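Local coordinates for type III chaperone protein ShcA (Pseudomonas syringae pv. tomato, PDB 4G6T) that probably acts as a class IA type III secretion chaperone of the CesT family, binding an effector protein before its export, at residues 54-59 and 109-114; 66-71 and 93-98. One frame throughout, in Å; residues are numbered along the deposited sequence.

Contact 1 (54-59 and 109-114)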
# COMPACT_ATOMS: atom_id res chain seq x y z
N LEU A 54 -6.07 -7.57 -2.84
CA LEU A 54 -5.22 -6.37 -2.78
C LEU A 54 -4.70 -6.27 -1.36
O LEU A 54 -5.48 -6.33 -0.41
CB LEU A 54 -6.04 -5.17 -3.14
CG LEU A 54 -5.26 -3.82 -3.21
CD1 LEU A 54 -4.22 -3.81 -4.35
CD2 LEU A 54 -6.21 -2.61 -3.26
N LEU A 55 -3.41 -6.05 -1.23
CA LEU A 55 -2.80 -5.86 0.10
C LEU A 55 -2.48 -4.42 0.33
O LEU A 55 -1.94 -3.77 -0.58
CB LEU A 55 -1.57 -6.69 0.24
CG LEU A 55 -1.78 -8.20 0.05
CD1 LEU A 55 -0.50 -8.93 -0.22
CD2 LEU A 55 -2.55 -8.69 1.25
N LEU A 56 -2.82 -3.96 1.51
CA LEU A 56 -2.39 -2.65 2.03
C LEU A 56 -1.32 -2.94 3.05
O LEU A 56 -1.56 -3.70 4.03
CB LEU A 56 -3.54 -1.94 2.67
CG LEU A 56 -4.70 -1.40 1.85
CD1 LEU A 56 -5.18 -2.39 0.78
CD2 LEU A 56 -5.87 -0.93 2.67
N ILE A 57 -0.13 -2.37 2.90
CA ILE A 57 1.00 -2.69 3.73
C ILE A 57 1.61 -1.41 4.23
O ILE A 57 1.80 -0.46 3.46
CB ILE A 57 2.08 -3.46 3.01
CG1 ILE A 57 1.51 -4.66 2.20
CG2 ILE A 57 3.16 -3.99 3.97
CD1 ILE A 57 2.43 -5.37 1.24
N GLY A 58 1.86 -1.34 5.53
CA GLY A 58 2.42 -0.15 6.13
C GLY A 58 3.61 -0.41 6.97
O GLY A 58 3.74 -1.44 7.62
N LEU A 59 4.52 0.56 7.03
CA LEU A 59 5.72 0.49 7.91
C LEU A 59 5.35 0.88 9.31
O LEU A 59 4.87 1.96 9.55
CB LEU A 59 6.84 1.43 7.38
CG LEU A 59 8.03 1.53 8.34
CD1 LEU A 59 8.73 0.22 8.63
CD2 LEU A 59 9.08 2.53 7.73
N PRO A 109 -14.88 3.28 -1.96
CA PRO A 109 -15.11 3.59 -0.51
C PRO A 109 -14.46 2.57 0.43
O PRO A 109 -13.95 2.98 1.49
CB PRO A 109 -16.61 3.57 -0.35
CG PRO A 109 -17.15 3.83 -1.75
CD PRO A 109 -16.17 3.17 -2.68
N THR A 110 -14.48 1.29 0.07
CA THR A 110 -13.82 0.24 0.91
C THR A 110 -12.35 0.46 0.97
O THR A 110 -11.74 0.37 2.05
CB THR A 110 -14.17 -1.19 0.45
OG1 THR A 110 -15.57 -1.36 0.67
CG2 THR A 110 -13.42 -2.21 1.24
N LEU A 111 -11.70 0.73 -0.15
CA LEU A 111 -10.31 1.01 -0.13
C LEU A 111 -9.99 2.22 0.76
O LEU A 111 -9.00 2.23 1.51
CB LEU A 111 -9.76 1.19 -1.57
CG LEU A 111 -8.29 1.56 -1.73
CD1 LEU A 111 -7.32 0.56 -1.12
CD2 LEU A 111 -7.93 1.69 -3.21
N LYS A 112 -10.76 3.29 0.61
CA LYS A 112 -10.58 4.51 1.46
C LYS A 112 -10.69 4.16 2.93
O LYS A 112 -9.79 4.52 3.72
CB LYS A 112 -11.59 5.59 1.10
CG LYS A 112 -11.35 6.23 -0.25
CD LYS A 112 -12.37 7.33 -0.49
CE LYS A 112 -12.01 8.03 -1.77
NZ LYS A 112 -12.87 9.22 -1.84
N ARG A 113 -11.75 3.45 3.29
CA ARG A 113 -12.01 3.08 4.69
C ARG A 113 -10.89 2.21 5.25
O ARG A 113 -10.37 2.42 6.40
CB ARG A 113 -13.33 2.34 4.80
CG ARG A 113 -13.74 2.00 6.23
CD ARG A 113 -15.14 1.39 6.32
NE ARG A 113 -15.29 0.18 5.51
CZ ARG A 113 -15.91 0.11 4.32
NH1 ARG A 113 -16.46 1.18 3.73
NH2 ARG A 113 -15.98 -1.05 3.72
N GLU A 114 -10.45 1.23 4.50
CA GLU A 114 -9.42 0.36 4.94
C GLU A 114 -8.05 1.03 5.03
O GLU A 114 -7.27 0.74 5.93
CB GLU A 114 -9.32 -0.92 4.12
CG GLU A 114 -10.61 -1.75 4.22
CD GLU A 114 -10.74 -2.51 5.52
OE1 GLU A 114 -9.82 -2.52 6.41
OE2 GLU A 114 -11.83 -3.10 5.66
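Leu54 and Leu56, two residues apart on one strand, both reach Leu111 of the C-terminal helix, and they meet it at the same methyl. Leu111 CD1 lies 4.0 Å from Leu54 CD2 and 4.1 Å from Leu56 CD1, with the side chain of Leu54 crossing that of Leu111 at about a right angle. The CB of Leu111 is not aimed at the strand; its CG stands anti to the backbone N (chi1 177°), and that torsion carries the branch across to the two strand leucines. The other methyl of Leu56 goes further along the helix: CD2 sits 3.7 Å from Glu114 CB and 3.8 Å from the carbonyl carbon of the same residue. Glu114 therefore offers its aliphatic base to the strand, while its chain bends at chi2 (-77°) and leads the carboxylate away from the strand, and OE1 is hydrogen-bonded to Gln99 NE2.

The axes of the short strand and helix segments come within 10.7 Å and run nearly in the same direction, 23° apart. Further along the helix, Met115 and Leu118 also touch Leu56, and Leu45 and Ile101 touch it from the strands on either side. This is the layer between the antiparallel sheet and helix 108-127 in the CesT chaperone fold. On the opposite face of the sheet, Leu55 packs on an apolar and Ile57 on an aromatic side chain of another protein's chain. No hydrogen bond joins 54-59 to 109-114; without directional bonds, their apolar contact depends on how well the side chains fit.

Contact 2 (66-71 and 93-98)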
# COMPACT_ATOMS: atom_id res chain seq x y z
N ILE A 66 8.69 -1.40 23.49
CA ILE A 66 7.36 -2.00 23.59
C ILE A 66 7.64 -3.49 23.75
O ILE A 66 8.42 -4.03 23.00
CB ILE A 66 6.49 -1.78 22.34
CG1 ILE A 66 6.03 -0.34 22.27
CG2 ILE A 66 5.22 -2.60 22.43
CD1 ILE A 66 4.78 -0.07 23.09
N PRO A 67 7.03 -4.11 24.77
CA PRO A 67 7.29 -5.54 24.98
C PRO A 67 6.78 -6.33 23.77
O PRO A 67 5.71 -5.98 23.24
CB PRO A 67 6.44 -5.88 26.20
CG PRO A 67 6.12 -4.60 26.86
CD PRO A 67 6.13 -3.56 25.78
N GLN A 68 7.53 -7.35 23.37
CA GLN A 68 7.13 -8.22 22.24
C GLN A 68 5.79 -8.88 22.54
O GLN A 68 4.98 -9.06 21.59
CB GLN A 68 8.19 -9.25 21.87
CG GLN A 68 9.41 -8.74 21.11
CD GLN A 68 10.57 -9.73 21.24
OE1 GLN A 68 11.01 -10.02 22.34
NE2 GLN A 68 11.05 -10.24 20.14
N GLN A 69 5.48 -9.18 23.80
CA GLN A 69 4.11 -9.64 24.16
C GLN A 69 2.97 -8.72 23.75
O GLN A 69 1.87 -9.18 23.40
CB GLN A 69 3.99 -9.93 25.68
CG GLN A 69 5.03 -10.92 26.16
CD GLN A 69 4.73 -11.55 27.52
OE1 GLN A 69 3.58 -11.88 27.84
NE2 GLN A 69 5.78 -11.76 28.32
N CYS A 70 3.21 -7.40 23.79
CA CYS A 70 2.21 -6.43 23.37
C CYS A 70 2.00 -6.49 21.85
O CYS A 70 0.85 -6.44 21.37
CB CYS A 70 2.65 -5.02 23.73
SG CYS A 70 2.85 -4.78 25.50
N LEU A 71 3.10 -6.63 21.13
CA LEU A 71 3.02 -6.70 19.66
C LEU A 71 2.29 -8.00 19.28
O LEU A 71 1.40 -8.00 18.40
CB LEU A 71 4.37 -6.64 19.03
CG LEU A 71 5.08 -5.26 19.15
CD1 LEU A 71 6.50 -5.38 18.68
CD2 LEU A 71 4.31 -4.18 18.40
N GLY A 93 13.98 -6.74 9.23
CA GLY A 93 13.90 -6.45 10.64
C GLY A 93 12.89 -5.43 11.02
O GLY A 93 12.80 -4.98 12.15
N LEU A 94 12.06 -5.05 10.05
CA LEU A 94 11.01 -4.08 10.30
C LEU A 94 9.61 -4.70 10.51
O LEU A 94 9.27 -5.67 9.85
CB LEU A 94 10.94 -3.12 9.11
CG LEU A 94 12.26 -2.36 8.82
CD1 LEU A 94 12.11 -1.59 7.52
CD2 LEU A 94 12.56 -1.42 9.96
N TYR A 95 8.91 -4.12 11.43
CA TYR A 95 7.50 -4.48 11.69
C TYR A 95 6.63 -3.88 10.60
O TYR A 95 6.74 -2.68 10.24
CB TYR A 95 7.03 -4.05 13.04
CG TYR A 95 7.73 -4.76 14.17
CD1 TYR A 95 7.47 -6.08 14.45
CD2 TYR A 95 8.64 -4.10 14.94
CE1 TYR A 95 8.09 -6.73 15.50
CE2 TYR A 95 9.25 -4.74 16.02
CZ TYR A 95 8.96 -6.06 16.27
OH TYR A 95 9.59 -6.71 17.34
N HIS A 96 5.73 -4.71 10.10
CA HIS A 96 4.77 -4.35 9.05
C HIS A 96 3.37 -4.44 9.54
O HIS A 96 3.01 -5.48 10.14
CB HIS A 96 4.91 -5.23 7.84
CG HIS A 96 6.23 -5.07 7.12
ND1 HIS A 96 6.36 -4.72 5.80
CD2 HIS A 96 7.49 -5.21 7.61
CE1 HIS A 96 7.69 -4.63 5.49
NE2 HIS A 96 8.38 -4.95 6.58
N ALA A 97 2.53 -3.44 9.25
CA ALA A 97 1.09 -3.50 9.43
C ALA A 97 0.47 -3.88 8.06
O ALA A 97 1.05 -3.63 7.00
CB ALA A 97 0.54 -2.20 9.90
N TYR A 98 -0.65 -4.61 8.08
CA TYR A 98 -1.21 -5.07 6.81
C TYR A 98 -2.73 -5.22 6.91
O TYR A 98 -3.33 -5.46 8.02
CB TYR A 98 -0.57 -6.36 6.33
CG TYR A 98 -0.88 -7.51 7.27
CD1 TYR A 98 -1.99 -8.33 7.00
CD2 TYR A 98 -0.07 -7.82 8.31
CE1 TYR A 98 -2.25 -9.42 7.80
CE2 TYR A 98 -0.38 -8.90 9.16
CZ TYR A 98 -1.49 -9.68 8.87
OH TYR A 98 -1.86 -10.71 9.73
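At one end of the CesT chaperone fold, a short helix, 68-74, packs against strand 95-102 near its N-terminal end through a CH-pi contact between Leu71 and Tyr95. Just before Tyr95 lies a G1 beta bulge, in which Gly93, with its positive phi of 72°, and Leu94 both face Asp89 on the partner side. Tyr95 then turns its side chain to the helix, with CG anti to the carbonyl carbon (chi1 -65°), and the side chains of Tyr95 and Leu71 cross at about a right angle.

Leu71 brings a single methyl over one face of the Tyr95 ring. CD1 is 3.9 Å from the ring centroid and 27° off the normal, displaced toward the phenol end. Leu60 and Pro62 from the loop after strand 53-59, together with Leu88 of strand 85-88, also touch Tyr95, while Leu71 meets Leu86 of that same strand and Trp125 near the end of helix 108-127. Leu71 and Tyr95 thus belong to a larger apolar cluster at this end of the sheet.

Pro67 is the N-cap residue of the helix, and its O accepts a hydrogen bond from the backbone N-H of Cys70. Gln68, in the first turn, makes a looser, exposed approach, its CG 4.3 Å from Tyr95 OH. Leu71 CD1 comes much nearer the phenol, 3.5 Å from Tyr95 CZ and 3.6 Å from Tyr95 OH.

How the contacts relate
The centres of contacts 1 and 2 lie about 19 Å apart, yet both rest on one antiparallel sheet, in which strands 53-59 and 95-102 are neighbours. Their backbones meet directly: Gly58 N is 2.8 Å from Ala97 O, a probable hydrogen bond. Along the chain the order is strand 53-59, helix 68-74, strand 95-102, helix 108-127, so both segments of contact 2 fall between those of contact 1. Helix 108-127 spans the distance, supplying Leu111 to contact 1 and touching Leu71 of contact 2 through Trp125. Leu55, Ile57, Leu94 and His96, residues of these segments, meet the chain of another protein, consistent with this sheet being a binding surface, probably for an effector.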